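Local coordinates for protein aldehyde reductase YahK (Escherichia coli, PDB 1UUF) that reduces a wide range of aldehydes to their alcohols as a zinc-dependent enzyme that strongly prefers NADPH over NADH, at residues 120-132 with 309-321. Residues are numbered along the deposited sequence; the frame is centred on the assembly and turned at random.
Sequences EDGLENYCDHMTG and IAGSMIGGIPETQ. With ZN (zinc ion), chain B.
This is an interdomain contact, in which Glu124, Asn125 and Tyr126 of the structural-zinc lobe of the GroES-like domain hold the backbone of 313-317, in the Rossmann-domain connection between strand 308-311 and helix 317-330; it is largely buried and combines side-chain-to-backbone hydrogen bonds with apolar packing. Glu124 OE1 receives the N-H of Ile317, in the first turn of that helix, at 3.0 Å and almost straight (169°), though from above the carboxylate plane. Its OE2 forms a salt bridge with Arg158, so an alanine here would probably leave both the amide of Ile317 and the guanidinium of Arg158 without this carboxylate partner. Asn125 has CG between its backbone N and carbonyl carbon (chi1 54°), which turns the amide against Gly315 and lets ND2 donate a hydrogen bond to Met313 O (3.0 Å), which lies in the plane of the Asn125 amide. The same ND2 lies over one face of the Tyr126 ring, near its rim. Tyr126 OH accepts the N-H of Met313 at 3.2 Å; a water beside it donates to Ile314 O. The Met313 side chain runs counter to that of Tyr126, with CG 3.7 Å from Tyr126 CE2, and its methyl meets that of Met130 tip to tip. Backbones come closest where Gly316 CA points a C-H at Gly122 O (3.3 Å), Gly122 ending helix 117-120 in a Schellman motif. Cys127 joins Cys113, Cys116 and Cys119 around the structural zinc, while the side chain of Ile314 lies about 4 Å from that of Cys178, a catalytic-zinc ligand. Strand 109-111 backs Asn125 and Met130, helix 176-189 flanks Ile314 and Glu319, and strand 308-311 continues the sheet into the second subunit.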
loop_
_atom_site.group_PDB
_atom_site.type_symbol
_atom_site.label_atom_id
_atom_site.label_comp_id
_atom_site.label_asym_id
_atom_site.label_seq_id
_atom_site.Cartn_x
_atom_site.Cartn_y
_atom_site.Cartn_z
ATOM N N GLU A 120 5.913 -10.421 -20.429
ATOM C CA GLU A 120 5.918 -9.500 -21.557
ATOM C C GLU A 120 6.248 -8.072 -21.127
ATOM O O GLU A 120 6.686 -7.257 -21.940
ATOM C CB GLU A 120 4.571 -9.548 -22.277
ATOM C CG GLU A 120 4.231 -10.939 -22.793
ATOM C CD GLU A 120 2.990 -10.963 -23.655
ATOM O OE1 GLU A 120 1.947 -10.432 -23.215
ATOM O OE2 GLU A 120 3.057 -11.521 -24.773
ATOM N N ASP A 121 6.042 -7.771 -19.850
ATOM C CA ASP A 121 6.343 -6.441 -19.328
ATOM C C ASP A 121 7.747 -6.378 -18.733
ATOM O O ASP A 121 8.125 -5.368 -18.138
ATOM C CB ASP A 121 5.335 -6.030 -18.247
ATOM C CG ASP A 121 3.963 -5.718 -18.808
ATOM O OD1 ASP A 121 3.871 -5.385 -20.008
ATOM O OD2 ASP A 121 2.977 -5.784 -18.041
ATOM N N GLY A 122 8.516 -7.453 -18.881
ATOM C CA GLY A 122 9.861 -7.462 -18.329
ATOM C C GLY A 122 9.855 -7.694 -16.826
ATOM O O GLY A 122 10.781 -7.289 -16.116
ATOM N N LEU A 123 8.806 -8.345 -16.340
ATOM C CA LEU A 123 8.678 -8.641 -14.918
ATOM C C LEU A 123 8.608 -10.151 -14.704
ATOM O O LEU A 123 7.678 -10.663 -14.082
ATOM C CB LEU A 123 7.423 -7.965 -14.350
ATOM C CG LEU A 123 7.431 -6.435 -14.384
ATOM C CD1 LEU A 123 6.080 -5.908 -13.928
ATOM C CD2 LEU A 123 8.546 -5.900 -13.488
ATOM N N GLU A 124 9.602 -10.862 -15.225
ATOM C CA GLU A 124 9.643 -12.313 -15.091
ATOM C C GLU A 124 9.631 -12.740 -13.627
ATOM O O GLU A 124 9.251 -13.866 -13.308
ATOM C CB GLU A 124 10.886 -12.870 -15.789
ATOM C CG GLU A 124 10.932 -12.565 -17.279
ATOM C CD GLU A 124 11.705 -11.296 -17.617
ATOM O OE1 GLU A 124 11.864 -10.415 -16.743
ATOM O OE2 GLU A 124 12.146 -11.179 -18.779
ATOM N N ASN A 125 10.038 -11.834 -12.739
ATOM C CA ASN A 125 10.068 -12.116 -11.306
ATOM C C ASN A 125 8.671 -12.294 -10.705
ATOM O O ASN A 125 8.510 -12.943 -9.666
ATOM C CB ASN A 125 10.825 -11.001 -10.565
ATOM C CG ASN A 125 10.275 -9.608 -10.857
ATOM O OD1 ASN A 125 9.972 -9.270 -12.001
ATOM N ND2 ASN A 125 10.173 -8.782 -9.817
ATOM N N TYR A 126 7.663 -11.726 -11.363
ATOM C CA TYR A 126 6.291 -11.838 -10.887
ATOM C C TYR A 126 5.477 -12.854 -11.686
ATOM O O TYR A 126 4.261 -12.952 -11.531
ATOM C CB TYR A 126 5.610 -10.466 -10.917
ATOM C CG TYR A 126 6.209 -9.501 -9.916
ATOM C CD1 TYR A 126 6.736 -8.275 -10.320
ATOM C CD2 TYR A 126 6.287 -9.837 -8.564
ATOM C CE1 TYR A 126 7.335 -7.410 -9.402
ATOM C CE2 TYR A 126 6.882 -8.985 -7.638
ATOM C CZ TYR A 126 7.408 -7.776 -8.063
ATOM O OH TYR A 126 8.036 -6.962 -7.151
ATOM N N CYS A 127 6.151 -13.609 -12.544
ATOM C CA CYS A 127 5.481 -14.632 -13.342
ATOM C C CYS A 127 5.006 -15.741 -12.402
ATOM O O CYS A 127 5.729 -16.133 -11.487
ATOM C CB CYS A 127 6.456 -15.207 -14.379
ATOM S SG CYS A 127 5.842 -16.638 -15.316
ATOM N N ASP A 128 3.791 -16.242 -12.614
ATOM C CA ASP A 128 3.267 -17.311 -11.763
ATOM C C ASP A 128 4.013 -18.616 -11.968
ATOM O O ASP A 128 3.935 -19.523 -11.136
ATOM C CB ASP A 128 1.787 -17.573 -12.047
ATOM C CG ASP A 128 0.876 -16.576 -11.373
ATOM O OD1 ASP A 128 1.203 -16.133 -10.252
ATOM O OD2 ASP A 128 -0.182 -16.258 -11.955
ATOM N N HIS A 129 4.729 -18.718 -13.080
ATOM C CA HIS A 129 5.451 -19.942 -13.391
ATOM C C HIS A 129 6.939 -19.699 -13.558
ATOM O O HIS A 129 7.599 -20.339 -14.372
ATOM C CB HIS A 129 4.859 -20.556 -14.654
ATOM C CG HIS A 129 3.370 -20.672 -14.605
ATOM N ND1 HIS A 129 2.721 -21.531 -13.747
ATOM C CD2 HIS A 129 2.400 -19.982 -15.251
ATOM C CE1 HIS A 129 1.416 -21.365 -13.863
ATOM N NE2 HIS A 129 1.195 -20.429 -14.768
ATOM N N MET A 130 7.460 -18.767 -12.772
ATOM C CA MET A 130 8.873 -18.446 -12.825
ATOM C C MET A 130 9.680 -19.605 -12.247
ATOM O O MET A 130 9.302 -20.190 -11.228
ATOM C CB MET A 130 9.138 -17.161 -12.036
ATOM C CG MET A 130 10.583 -16.699 -12.035
ATOM S SD MET A 130 11.495 -17.280 -10.597
ATOM C CE MET A 130 11.005 -16.035 -9.410
ATOM N N THR A 131 10.777 -19.948 -12.915
ATOM C CA THR A 131 11.649 -21.023 -12.457
ATOM C C THR A 131 12.792 -20.396 -11.669
ATOM O O THR A 131 13.615 -19.673 -12.229
ATOM C CB THR A 131 12.247 -21.814 -13.640
ATOM O OG1 THR A 131 11.192 -22.433 -14.388
ATOM C CG2 THR A 131 13.201 -22.899 -13.132
ATOM N N GLY A 132 12.830 -20.664 -10.368
ATOM C CA GLY A 132 13.879 -20.114 -9.530
ATOM C C GLY A 132 15.207 -20.808 -9.754
ATOM O O GLY A 132 15.257 -21.982 -10.116
ATOM N N ILE A 309 1.243 0.492 2.451
ATOM C CA ILE A 309 2.309 -0.434 2.796
ATOM C C ILE A 309 2.292 -1.405 1.624
ATOM O O ILE A 309 1.242 -1.930 1.263
ATOM C CB ILE A 309 2.021 -1.196 4.103
ATOM C CG1 ILE A 309 1.861 -0.206 5.258
ATOM C CG2 ILE A 309 3.154 -2.179 4.389
ATOM C CD1 ILE A 309 3.040 0.719 5.451
ATOM N N ALA A 310 3.449 -1.625 1.017
ATOM C CA ALA A 310 3.530 -2.517 -0.126
ATOM C C ALA A 310 4.670 -3.503 0.046
ATOM O O ALA A 310 5.413 -3.455 1.025
ATOM C CB ALA A 310 3.735 -1.705 -1.402
ATOM N N GLY A 311 4.783 -4.411 -0.910
ATOM C CA GLY A 311 5.850 -5.389 -0.877
ATOM C C GLY A 311 6.494 -5.416 -2.246
ATOM O O GLY A 311 5.940 -4.887 -3.208
ATOM N N SER A 312 7.670 -6.019 -2.338
ATOM C CA SER A 312 8.366 -6.115 -3.612
ATOM C C SER A 312 9.415 -7.209 -3.499
ATOM O O SER A 312 9.964 -7.425 -2.424
ATOM C CB SER A 312 9.046 -4.782 -3.947
ATOM O OG SER A 312 9.764 -4.856 -5.172
ATOM N N MET A 313 9.662 -7.932 -4.586
ATOM C CA MET A 313 10.705 -8.951 -4.547
ATOM C C MET A 313 11.559 -8.884 -5.806
ATOM O O MET A 313 11.046 -8.738 -6.923
ATOM C CB MET A 313 10.129 -10.357 -4.337
ATOM C CG MET A 313 9.171 -10.859 -5.380
ATOM S SD MET A 313 8.854 -12.629 -5.099
ATOM C CE MET A 313 9.611 -13.331 -6.569
ATOM N N ILE A 314 12.871 -8.972 -5.597
ATOM C CA ILE A 314 13.866 -8.886 -6.657
ATOM C C ILE A 314 13.470 -7.919 -7.766
ATOM O O ILE A 314 13.025 -6.809 -7.485
ATOM C CB ILE A 314 14.196 -10.281 -7.240
ATOM C CG1 ILE A 314 12.936 -10.981 -7.753
ATOM C CG2 ILE A 314 14.863 -11.117 -6.169
ATOM C CD1 ILE A 314 13.220 -12.327 -8.406
ATOM N N GLY A 315 13.657 -8.329 -9.015
ATOM C CA GLY A 315 13.301 -7.479 -10.134
ATOM C C GLY A 315 13.295 -8.306 -11.402
ATOM O O GLY A 315 13.798 -9.425 -11.405
ATOM N N GLY A 316 12.709 -7.771 -12.469
ATOM C CA GLY A 316 12.679 -8.488 -13.732
ATOM C C GLY A 316 14.064 -8.460 -14.346
ATOM O O GLY A 316 14.951 -7.771 -13.842
ATOM N N ILE A 317 14.267 -9.186 -15.441
ATOM C CA ILE A 317 15.592 -9.209 -16.047
ATOM C C ILE A 317 16.025 -7.857 -16.619
ATOM O O ILE A 317 17.135 -7.396 -16.348
ATOM C CB ILE A 317 15.699 -10.296 -17.138
ATOM C CG1 ILE A 317 15.337 -11.666 -16.546
ATOM C CG2 ILE A 317 17.130 -10.357 -17.670
ATOM C CD1 ILE A 317 16.263 -12.131 -15.428
ATOM N N PRO A 318 15.160 -7.201 -17.413
ATOM C CA PRO A 318 15.550 -5.903 -17.972
ATOM C C PRO A 318 16.045 -4.916 -16.916
ATOM O O PRO A 318 17.051 -4.237 -17.120
ATOM C CB PRO A 318 14.272 -5.426 -18.654
ATOM C CG PRO A 318 13.662 -6.705 -19.122
ATOM C CD PRO A 318 13.845 -7.618 -17.932
ATOM N N GLU A 319 15.345 -4.837 -15.786
ATOM C CA GLU A 319 15.758 -3.909 -14.740
ATOM C C GLU A 319 17.029 -4.367 -14.042
ATOM O O GLU A 319 17.816 -3.541 -13.581
ATOM C CB GLU A 319 14.648 -3.718 -13.705
ATOM C CG GLU A 319 15.006 -2.687 -12.646
ATOM C CD GLU A 319 13.830 -2.316 -11.771
ATOM O OE1 GLU A 319 13.190 -3.236 -11.223
ATOM O OE2 GLU A 319 13.548 -1.105 -11.631
ATOM N N THR A 320 17.227 -5.678 -13.946
ATOM C CA THR A 320 18.434 -6.198 -13.321
ATOM C C THR A 320 19.614 -5.767 -14.193
ATOM O O THR A 320 20.666 -5.402 -13.686
ATOM C CB THR A 320 18.394 -7.741 -13.205
ATOM O OG1 THR A 320 17.218 -8.127 -12.486
ATOM C CG2 THR A 320 19.612 -8.259 -12.441
ATOM N N GLN A 321 19.429 -5.801 -15.511
ATOM C CA GLN A 321 20.493 -5.380 -16.417
ATOM C C GLN A 321 20.736 -3.879 -16.279
ATOM O O GLN A 321 21.881 -3.426 -16.286
ATOM C CB GLN A 321 20.138 -5.694 -17.871
ATOM C CG GLN A 321 21.287 -5.393 -18.834
ATOM C CD GLN A 321 22.519 -6.232 -18.537
ATOM O OE1 GLN A 321 22.530 -7.436 -18.782
ATOM N NE2 GLN A 321 23.559 -5.601 -17.997
HETATM ZN ZN ZN B . 5.167 -15.568 -17.339
HETATM O O HOH W 1 12.423 -5.350 -15.399
HETATM O O HOH W 2 10.366 -6.012 -8.375
#